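Putative tetR family transcriptional regulator (Streptomyces coelicolor A3, PDB 2Q24) probably acts as a DNA-binding transcriptional regulator of the TetR family, working as a dimer of mainly helical subunits. Local coordinates at residues B[60-65]-B[105-110]; B[75-80]-B[133-138]; B[91-96]-B[127-132]. All coordinates share one frame; numbering follows the deposited sequence.

Contact 1: residues B[60-65]-B[105-110]; sequences ALIEAA and LGMADA
The backbones of 60-65 and 105-110 come nearest at Ile62 and Ala110, whose CA atoms lie 6.6 Å apart, close enough for small apolar groups to fill the gap directly. Ile62 carries most of its segment's share. Its CD1 rests on the Ala110 methyl, CD1 to CB 3.7 Å, and lies equally near the Ala110 carbonyl oxygen. The other branch, CG2, stands opposite the backbone N while CG1 lies beside that N (chi1 -68°); both branches therefore touch Ala110, CG2 against its carbonyl oxygen, but of the two only CG2 also reaches the terminal methyl of Met107, a selenomethionine, at 3.8 Å from CE. The side chains of Ile62 and Met107 run alongside one another, pointing opposite ways, and the bend of the selenomethionine chain at chi3 (77°) brings CE close to the Ile62 carbonyl oxygen as well. In TetR proteins a helix such as 58-75 joins the helix-turn-helix domain to the regulatory domain, and here it is met at the break between helices 86-106 and 108-116, where Met107 leaves the first and occupies the N-cap position of the second. An alanine at Ile62 would be likely to leave Met107 CE and the Ala110 methyl without their apolar partner, opening a gap at this domain junction. Phe28 of helix 17-31, together with Leu111 and Val114, also touches Ile62, so residues of both domains surround it.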
loop_
_atom_site.group_PDB
_atom_site.type_symbol
_atom_site.label_atom_id
_atom_site.label_comp_id
_atom_site.label_asym_id
_atom_site.label_seq_id
_atom_site.Cartn_x
_atom_site.Cartn_y
_atom_site.Cartn_z
ATOM N N ALA B 60 -12.491 -10.595 -8.357
ATOM C CA ALA B 60 -12.259 -9.156 -8.240
ATOM C C ALA B 60 -12.624 -8.689 -6.812
ATOM O O ALA B 60 -11.932 -7.848 -6.222
ATOM C CB ALA B 60 -13.033 -8.431 -9.254
ATOM N N LEU B 61 -13.705 -9.245 -6.277
ATOM C CA LEU B 61 -14.108 -8.977 -4.870
ATOM C C LEU B 61 -13.050 -9.428 -3.884
ATOM O O LEU B 61 -12.661 -8.674 -2.994
ATOM C CB LEU B 61 -15.488 -9.602 -4.538
ATOM C CG LEU B 61 -16.021 -9.272 -3.141
ATOM C CD1 LEU B 61 -16.150 -7.741 -2.968
ATOM C CD2 LEU B 61 -17.364 -9.996 -2.844
ATOM N N ILE B 62 -12.567 -10.658 -4.031
ATOM C CA ILE B 62 -11.517 -11.185 -3.141
ATOM C C ILE B 62 -10.269 -10.315 -3.208
ATOM O O ILE B 62 -9.745 -9.906 -2.176
ATOM C CB ILE B 62 -11.136 -12.625 -3.571
ATOM C CG1 ILE B 62 -12.320 -13.565 -3.290
ATOM C CG2 ILE B 62 -9.878 -13.120 -2.823
ATOM C CD1 ILE B 62 -12.279 -14.853 -4.127
ATOM N N GLU B 63 -9.804 -10.020 -4.422
ATOM C CA GLU B 63 -8.596 -9.160 -4.567
ATOM C C GLU B 63 -8.762 -7.795 -3.918
ATOM O O GLU B 63 -7.901 -7.351 -3.134
ATOM C CB GLU B 63 -8.197 -8.993 -6.043
ATOM C CG GLU B 63 -7.072 -7.981 -6.162
ATOM C CD GLU B 63 -6.493 -7.847 -7.525
ATOM O OE1 GLU B 63 -6.637 -8.769 -8.346
ATOM O OE2 GLU B 63 -5.911 -6.765 -7.769
ATOM N N ALA B 64 -9.853 -7.101 -4.249
ATOM C CA ALA B 64 -10.151 -5.784 -3.630
ATOM C C ALA B 64 -10.235 -5.827 -2.091
ATOM O O ALA B 64 -9.711 -4.941 -1.394
ATOM C CB ALA B 64 -11.447 -5.217 -4.205
ATOM N N ALA B 65 -10.878 -6.871 -1.563
ATOM C CA ALA B 65 -10.998 -7.077 -0.104
ATOM C C ALA B 65 -9.634 -7.234 0.548
ATOM O O ALA B 65 -9.345 -6.551 1.568
ATOM C CB ALA B 65 -11.836 -8.285 0.218
ATOM N N LEU B 105 -4.539 -15.989 6.287
ATOM C CA LEU B 105 -4.472 -17.463 6.373
ATOM C C LEU B 105 -5.839 -18.054 6.129
ATOM O O LEU B 105 -5.965 -19.065 5.446
ATOM C CB LEU B 105 -3.911 -17.901 7.739
ATOM C CG LEU B 105 -3.656 -19.402 7.962
ATOM C CD1 LEU B 105 -2.259 -19.773 7.407
ATOM C CD2 LEU B 105 -3.697 -19.602 9.449
ATOM N N GLY B 106 -6.878 -17.438 6.694
ATOM C CA GLY B 106 -8.249 -17.899 6.494
ATOM C C GLY B 106 -8.750 -17.775 5.063
ATOM O O GLY B 106 -9.560 -18.591 4.613
HETATM N N MSE B 107 -8.265 -16.763 4.344
HETATM C CA MSE B 107 -8.641 -16.520 2.943
HETATM C C MSE B 107 -7.802 -17.310 1.946
HETATM O O MSE B 107 -7.843 -17.024 0.761
HETATM C CB MSE B 107 -8.481 -15.037 2.613
HETATM C CG MSE B 107 -9.531 -14.159 3.219
HETATM SE SE MSE B 107 -9.137 -12.283 2.759
HETATM C CE MSE B 107 -9.783 -12.314 0.857
ATOM N N ALA B 108 -7.025 -18.276 2.434
ATOM C CA ALA B 108 -6.019 -18.966 1.618
ATOM C C ALA B 108 -6.616 -19.526 0.306
ATOM O O ALA B 108 -6.060 -19.319 -0.783
ATOM C CB ALA B 108 -5.375 -20.100 2.432
ATOM N N ASP B 109 -7.745 -20.215 0.414
ATOM C CA ASP B 109 -8.388 -20.803 -0.790
ATOM C C ASP B 109 -8.895 -19.713 -1.749
ATOM O O ASP B 109 -8.816 -19.873 -2.982
ATOM C CB ASP B 109 -9.566 -21.706 -0.421
ATOM C CG ASP B 109 -9.141 -23.018 0.228
ATOM O OD1 ASP B 109 -7.922 -23.341 0.268
ATOM O OD2 ASP B 109 -10.047 -23.734 0.705
ATOM N N ALA B 110 -9.454 -18.639 -1.189
ATOM C CA ALA B 110 -10.006 -17.557 -2.003
ATOM C C ALA B 110 -8.883 -16.842 -2.745
ATOM O O ALA B 110 -9.011 -16.557 -3.940
ATOM C CB ALA B 110 -10.827 -16.573 -1.143
#

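Contact 2: residues B[75-80]-B[133-138]; sequences DSVPGL and LTALMD
Within the helical regulatory part of this TetR-family protein, the short helix 77-83 is laid against the long helix 125-142, and Val77 near the start of the short helix meets Ala135 and Leu136. The backbones are nearest at Val77 and Leu136, with 7.1 Å between their CA atoms. Both valine methyls are used. Val77 CG1 reaches the branch point of the leucine, 3.9 Å from Leu136 CG, and is as near to Leu136 CD2; Val77 CG2 takes the other leucine methyl, 4.0 Å from Leu136 CD1. The forks thus meet branch against branch, the two side chains coming together at a slant. Leu136 manages this although its CB does not point straight across: CG lies beside the backbone N, opposite the carbonyl carbon (chi1 -73°), and the end of the chain swings nearer to the short helix. A lighter touch comes from Ala135, whose CB is 4.1 Å from Val77 CG1. No hydrogen bond crosses, so the fit is wholly apolar, and Trp93 of helix 86-106 packs on both Val77 and Leu136. Next to it, at the subunit interface, Pro78 packs on Ser131 of the second subunit, while Thr134 and Asp138 pack on Pro78 of that subunit. The contact is part of the apolar core of the all-helical C-terminal domain of the TetR fold, where helix 77-83 closes against helix 125-142.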
loop_
_atom_site.group_PDB
_atom_site.type_symbol
_atom_site.label_atom_id
_atom_site.label_comp_id
_atom_site.label_asym_id
_atom_site.label_seq_id
_atom_site.Cartn_x
_atom_site.Cartn_y
_atom_site.Cartn_z
ATOM N N ASP B 75 -2.264 2.182 6.802
ATOM C CA ASP B 75 -2.667 3.571 6.883
ATOM C C ASP B 75 -3.056 3.926 8.334
ATOM O O ASP B 75 -3.365 5.066 8.595
ATOM C CB ASP B 75 -3.856 3.772 5.939
ATOM C CG ASP B 75 -3.445 3.759 4.433
ATOM O OD1 ASP B 75 -2.271 3.792 4.124
ATOM O OD2 ASP B 75 -4.349 3.674 3.591
ATOM N N SER B 76 -3.101 2.931 9.219
ATOM C CA SER B 76 -3.358 3.189 10.623
ATOM C C SER B 76 -2.122 3.807 11.306
ATOM O O SER B 76 -2.257 4.368 12.405
ATOM C CB SER B 76 -3.753 1.866 11.375
ATOM O OG SER B 76 -2.669 0.956 11.407
ATOM N N VAL B 77 -0.937 3.739 10.669
ATOM C CA VAL B 77 0.304 4.116 11.379
ATOM C C VAL B 77 0.382 5.589 11.811
ATOM O O VAL B 77 0.678 5.862 12.983
ATOM C CB VAL B 77 1.575 3.710 10.614
ATOM C CG1 VAL B 77 2.817 4.361 11.253
ATOM C CG2 VAL B 77 1.679 2.132 10.590
ATOM N N PRO B 78 0.102 6.542 10.885
ATOM C CA PRO B 78 0.163 7.939 11.338
ATOM C C PRO B 78 -0.780 8.254 12.528
ATOM O O PRO B 78 -0.375 8.935 13.476
ATOM C CB PRO B 78 -0.188 8.755 10.065
ATOM C CG PRO B 78 0.147 7.840 8.908
ATOM C CD PRO B 78 -0.176 6.443 9.435
ATOM N N GLY B 79 -2.017 7.784 12.449
ATOM C CA GLY B 79 -2.972 8.013 13.506
ATOM C C GLY B 79 -2.544 7.397 14.811
ATOM O O GLY B 79 -2.708 8.024 15.883
ATOM N N LEU B 80 -2.008 6.166 14.755
ATOM C CA LEU B 80 -1.541 5.524 16.001
ATOM C C LEU B 80 -0.361 6.285 16.635
ATOM O O LEU B 80 -0.305 6.510 17.860
ATOM C CB LEU B 80 -1.199 4.064 15.740
ATOM C CG LEU B 80 -2.397 3.140 15.480
ATOM C CD1 LEU B 80 -1.851 1.752 15.003
ATOM C CD2 LEU B 80 -3.257 2.918 16.822
ATOM N N LEU B 133 5.821 -0.967 9.320
ATOM C CA LEU B 133 6.625 -1.428 10.429
ATOM C C LEU B 133 7.882 -0.570 10.629
ATOM O O LEU B 133 8.201 -0.191 11.741
ATOM C CB LEU B 133 7.002 -2.858 10.163
ATOM C CG LEU B 133 7.432 -3.775 11.277
ATOM C CD1 LEU B 133 6.634 -3.605 12.602
ATOM C CD2 LEU B 133 7.363 -5.254 10.737
ATOM N N THR B 134 8.595 -0.300 9.550
ATOM C CA THR B 134 9.761 0.601 9.627
ATOM C C THR B 134 9.416 1.981 10.230
ATOM O O THR B 134 10.171 2.511 11.072
ATOM C CB THR B 134 10.393 0.758 8.206
ATOM O OG1 THR B 134 10.854 -0.529 7.776
ATOM C CG2 THR B 134 11.568 1.736 8.215
ATOM N N ALA B 135 8.290 2.566 9.805
ATOM C CA ALA B 135 7.861 3.854 10.342
ATOM C C ALA B 135 7.667 3.809 11.883
ATOM O O ALA B 135 8.207 4.673 12.622
ATOM C CB ALA B 135 6.613 4.395 9.608
ATOM N N LEU B 136 7.014 2.746 12.334
ATOM C CA LEU B 136 6.771 2.511 13.782
ATOM C C LEU B 136 8.091 2.305 14.510
ATOM O O LEU B 136 8.341 2.932 15.563
ATOM C CB LEU B 136 5.842 1.327 13.944
ATOM C CG LEU B 136 4.341 1.583 13.572
ATOM C CD1 LEU B 136 3.756 0.141 13.365
ATOM C CD2 LEU B 136 3.591 2.421 14.603
HETATM N N MSE B 137 8.941 1.429 13.973
HETATM C CA MSE B 137 10.214 1.120 14.652
HETATM C C MSE B 137 11.192 2.302 14.624
HETATM O O MSE B 137 11.842 2.554 15.623
HETATM C CB MSE B 137 10.821 -0.158 14.079
HETATM C CG MSE B 137 9.812 -1.302 14.202
HETATM SE SE MSE B 137 10.671 -2.940 13.569
HETATM C CE MSE B 137 12.132 -3.100 14.819
ATOM N N ASP B 138 11.228 3.049 13.520
ATOM C CA ASP B 138 12.040 4.249 13.464
ATOM C C ASP B 138 11.591 5.224 14.568
ATOM O O ASP B 138 12.444 5.803 15.270
ATOM C CB ASP B 138 11.909 4.937 12.100
ATOM C CG ASP B 138 12.726 4.255 11.026
ATOM O OD1 ASP B 138 13.449 3.263 11.324
ATOM O OD2 ASP B 138 12.640 4.732 9.862
#

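Contact 3: residues B[91-96]-B[127-132]; sequences RAWTRR and QLIQSA
Trp93 and Ile129 join helix 86-106 to helix 125-142 inside the helical bundle of the TetR C-terminal domain, and a single indole spans the wide gap between the backbones: even the nearest CA atoms, those of Trp93 and Ala132, are 9.3 Å apart. The tight part lies at the far end of the six-membered ring. Ile129 CG2 comes up to the ring's edge, in its plane, 3.7 Å from Trp93 CH2, and the isoleucine runs roughly perpendicular to the tryptophan side chain. Ala132 supplies the second touch, its CB 3.9 Å from Trp93 CZ2. With CG opposite the backbone N (chi1 -173°), the indole extends across to these partners, and its NE1 donates a hydrogen bond to the carbonyl oxygen of Leu73. Phe156, Val70 and Cys74 also pack on Ile129, so it is buried from several directions. The outer side of helix 86-106 is quite different: Arg95 and Arg96 are exposed there and form salt bridges, Arg95 with Glu176 and Arg96 with Asp99. Thr94, buried against helices 152-165 and 172-185, turns back on its own helix, its OG1 donating to Arg91 O at 2.8 Å, with the hydroxyl oxygen standing 27° out of the plane of that carbonyl.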
loop_
_atom_site.group_PDB
_atom_site.type_symbol
_atom_site.label_atom_id
_atom_site.label_comp_id
_atom_site.label_asym_id
_atom_site.label_seq_id
_atom_site.Cartn_x
_atom_site.Cartn_y
_atom_site.Cartn_z
ATOM N N ARG B 91 3.062 -1.647 19.485
ATOM C CA ARG B 91 2.325 -2.744 20.111
ATOM C C ARG B 91 0.889 -2.862 19.575
ATOM O O ARG B 91 0.447 -3.940 19.219
ATOM C CB ARG B 91 2.326 -2.562 21.652
ATOM C CG ARG B 91 1.387 -3.501 22.445
ATOM C CD ARG B 91 1.604 -3.407 23.966
ATOM N NE ARG B 91 3.032 -3.363 24.354
ATOM C CZ ARG B 91 3.795 -4.406 24.727
ATOM N NH1 ARG B 91 3.319 -5.639 24.812
ATOM N NH2 ARG B 91 5.054 -4.198 25.027
ATOM N N ALA B 92 0.152 -1.733 19.547
ATOM C CA ALA B 92 -1.245 -1.772 19.043
ATOM C C ALA B 92 -1.266 -2.233 17.609
ATOM O O ALA B 92 -2.092 -3.073 17.202
ATOM C CB ALA B 92 -1.932 -0.419 19.200
ATOM N N TRP B 93 -0.334 -1.723 16.814
ATOM C CA TRP B 93 -0.298 -2.112 15.403
ATOM C C TRP B 93 0.049 -3.586 15.185
ATOM O O TRP B 93 -0.478 -4.232 14.295
ATOM C CB TRP B 93 0.706 -1.212 14.661
ATOM C CG TRP B 93 0.705 -1.422 13.143
ATOM C CD1 TRP B 93 -0.050 -0.747 12.201
ATOM C CD2 TRP B 93 1.500 -2.361 12.437
ATOM N NE1 TRP B 93 0.249 -1.227 10.929
ATOM C CE2 TRP B 93 1.190 -2.228 11.047
ATOM C CE3 TRP B 93 2.443 -3.331 12.843
ATOM C CZ2 TRP B 93 1.833 -2.987 10.066
ATOM C CZ3 TRP B 93 3.094 -4.113 11.841
ATOM C CH2 TRP B 93 2.757 -3.949 10.477
ATOM N N THR B 94 0.946 -4.139 15.969
ATOM C CA THR B 94 1.265 -5.538 15.835
ATOM C C THR B 94 0.046 -6.454 16.059
ATOM O O THR B 94 -0.059 -7.461 15.461
ATOM C CB THR B 94 2.448 -5.979 16.726
ATOM O OG1 THR B 94 2.100 -5.913 18.087
ATOM C CG2 THR B 94 3.678 -5.206 16.425
ATOM N N ARG B 95 -0.859 -6.068 16.942
ATOM C CA ARG B 95 -2.130 -6.800 17.077
ATOM C C ARG B 95 -2.942 -6.711 15.773
ATOM O O ARG B 95 -3.516 -7.709 15.320
ATOM C CB ARG B 95 -2.929 -6.324 18.321
ATOM C CG ARG B 95 -2.303 -6.714 19.638
ATOM C CD ARG B 95 -3.201 -6.436 20.924
ATOM N NE ARG B 95 -4.566 -6.861 20.684
ATOM C CZ ARG B 95 -5.073 -8.053 21.011
ATOM N NH1 ARG B 95 -4.335 -8.960 21.650
ATOM N NH2 ARG B 95 -6.343 -8.320 20.706
ATOM N N ARG B 96 -2.963 -5.533 15.151
ATOM C CA ARG B 96 -3.659 -5.365 13.854
ATOM C C ARG B 96 -2.978 -6.189 12.771
ATOM O O ARG B 96 -3.642 -6.752 11.894
ATOM C CB ARG B 96 -3.733 -3.871 13.431
ATOM C CG ARG B 96 -4.543 -2.988 14.421
ATOM C CD ARG B 96 -5.955 -3.531 14.622
ATOM N NE ARG B 96 -6.784 -3.253 13.481
ATOM C CZ ARG B 96 -7.714 -4.070 12.973
ATOM N NH1 ARG B 96 -7.950 -5.290 13.471
ATOM N NH2 ARG B 96 -8.417 -3.638 11.934
ATOM N N GLN B 127 5.948 -5.165 0.862
ATOM C CA GLN B 127 6.758 -3.939 0.945
ATOM C C GLN B 127 6.014 -2.837 1.711
ATOM O O GLN B 127 6.598 -2.113 2.524
ATOM C CB GLN B 127 7.114 -3.451 -0.469
ATOM C CG GLN B 127 7.884 -4.484 -1.320
ATOM C CD GLN B 127 7.011 -5.371 -2.233
ATOM O OE1 GLN B 127 6.165 -6.160 -1.781
ATOM N NE2 GLN B 127 7.266 -5.269 -3.538
ATOM N N LEU B 128 4.734 -2.661 1.400
ATOM C CA LEU B 128 3.924 -1.615 2.065
ATOM C C LEU B 128 3.890 -1.879 3.587
ATOM O O LEU B 128 4.077 -0.965 4.413
ATOM C CB LEU B 128 2.492 -1.632 1.505
ATOM C CG LEU B 128 2.286 -1.144 0.058
ATOM C CD1 LEU B 128 0.864 -1.530 -0.407
ATOM C CD2 LEU B 128 2.459 0.357 0.023
ATOM N N ILE B 129 3.646 -3.144 3.946
ATOM C CA ILE B 129 3.497 -3.479 5.370
ATOM C C ILE B 129 4.846 -3.419 6.065
ATOM O O ILE B 129 4.957 -2.921 7.172
ATOM C CB ILE B 129 2.947 -4.879 5.541
ATOM C CG1 ILE B 129 1.483 -4.903 5.063
ATOM C CG2 ILE B 129 3.059 -5.285 7.040
ATOM C CD1 ILE B 129 0.946 -6.318 4.840
ATOM N N GLN B 130 5.874 -3.903 5.412
ATOM C CA GLN B 130 7.245 -3.706 5.988
ATOM C C GLN B 130 7.596 -2.230 6.220
ATOM O O GLN B 130 8.247 -1.859 7.230
ATOM C CB GLN B 130 8.289 -4.428 5.168
ATOM C CG GLN B 130 8.269 -5.920 5.535
ATOM C CD GLN B 130 9.253 -6.805 4.743
ATOM O OE1 GLN B 130 9.241 -8.054 4.836
ATOM N NE2 GLN B 130 10.090 -6.168 3.974
ATOM N N SER B 131 7.144 -1.353 5.319
ATOM C CA SER B 131 7.431 0.063 5.484
ATOM C C SER B 131 6.667 0.665 6.635
ATOM O O SER B 131 7.184 1.528 7.327
ATOM C CB SER B 131 7.150 0.815 4.177
ATOM O OG SER B 131 7.630 2.155 4.247
ATOM N N ALA B 132 5.440 0.180 6.865
ATOM C CA ALA B 132 4.613 0.648 8.006
ATOM C C ALA B 132 5.329 0.264 9.298
ATOM O O ALA B 132 5.419 1.034 10.252
ATOM C CB ALA B 132 3.236 -0.026 7.943
#

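How the contacts relate
Contacts 2 and 3 form one continuous apolar region, with centres 7 Å apart, and Trp93 is what joins them: its CG lies 3.4 Å from Leu136 CD1, and its CZ3 lies 3.7 Å from Leu133 CD1. Both draw on helix 125-142 and both adjoin the second subunit, in a dimer regarded as unusual for the family. Contact 1 is remote, its centre about 25 Å from that of contact 2 and about 20 Å from that of contact 3. Helix 58-75 bridges the distance: it starts at the predicted DNA-binding side with contact 1, and its later residues Val70, Leu73 and Cys74 reach contact 3.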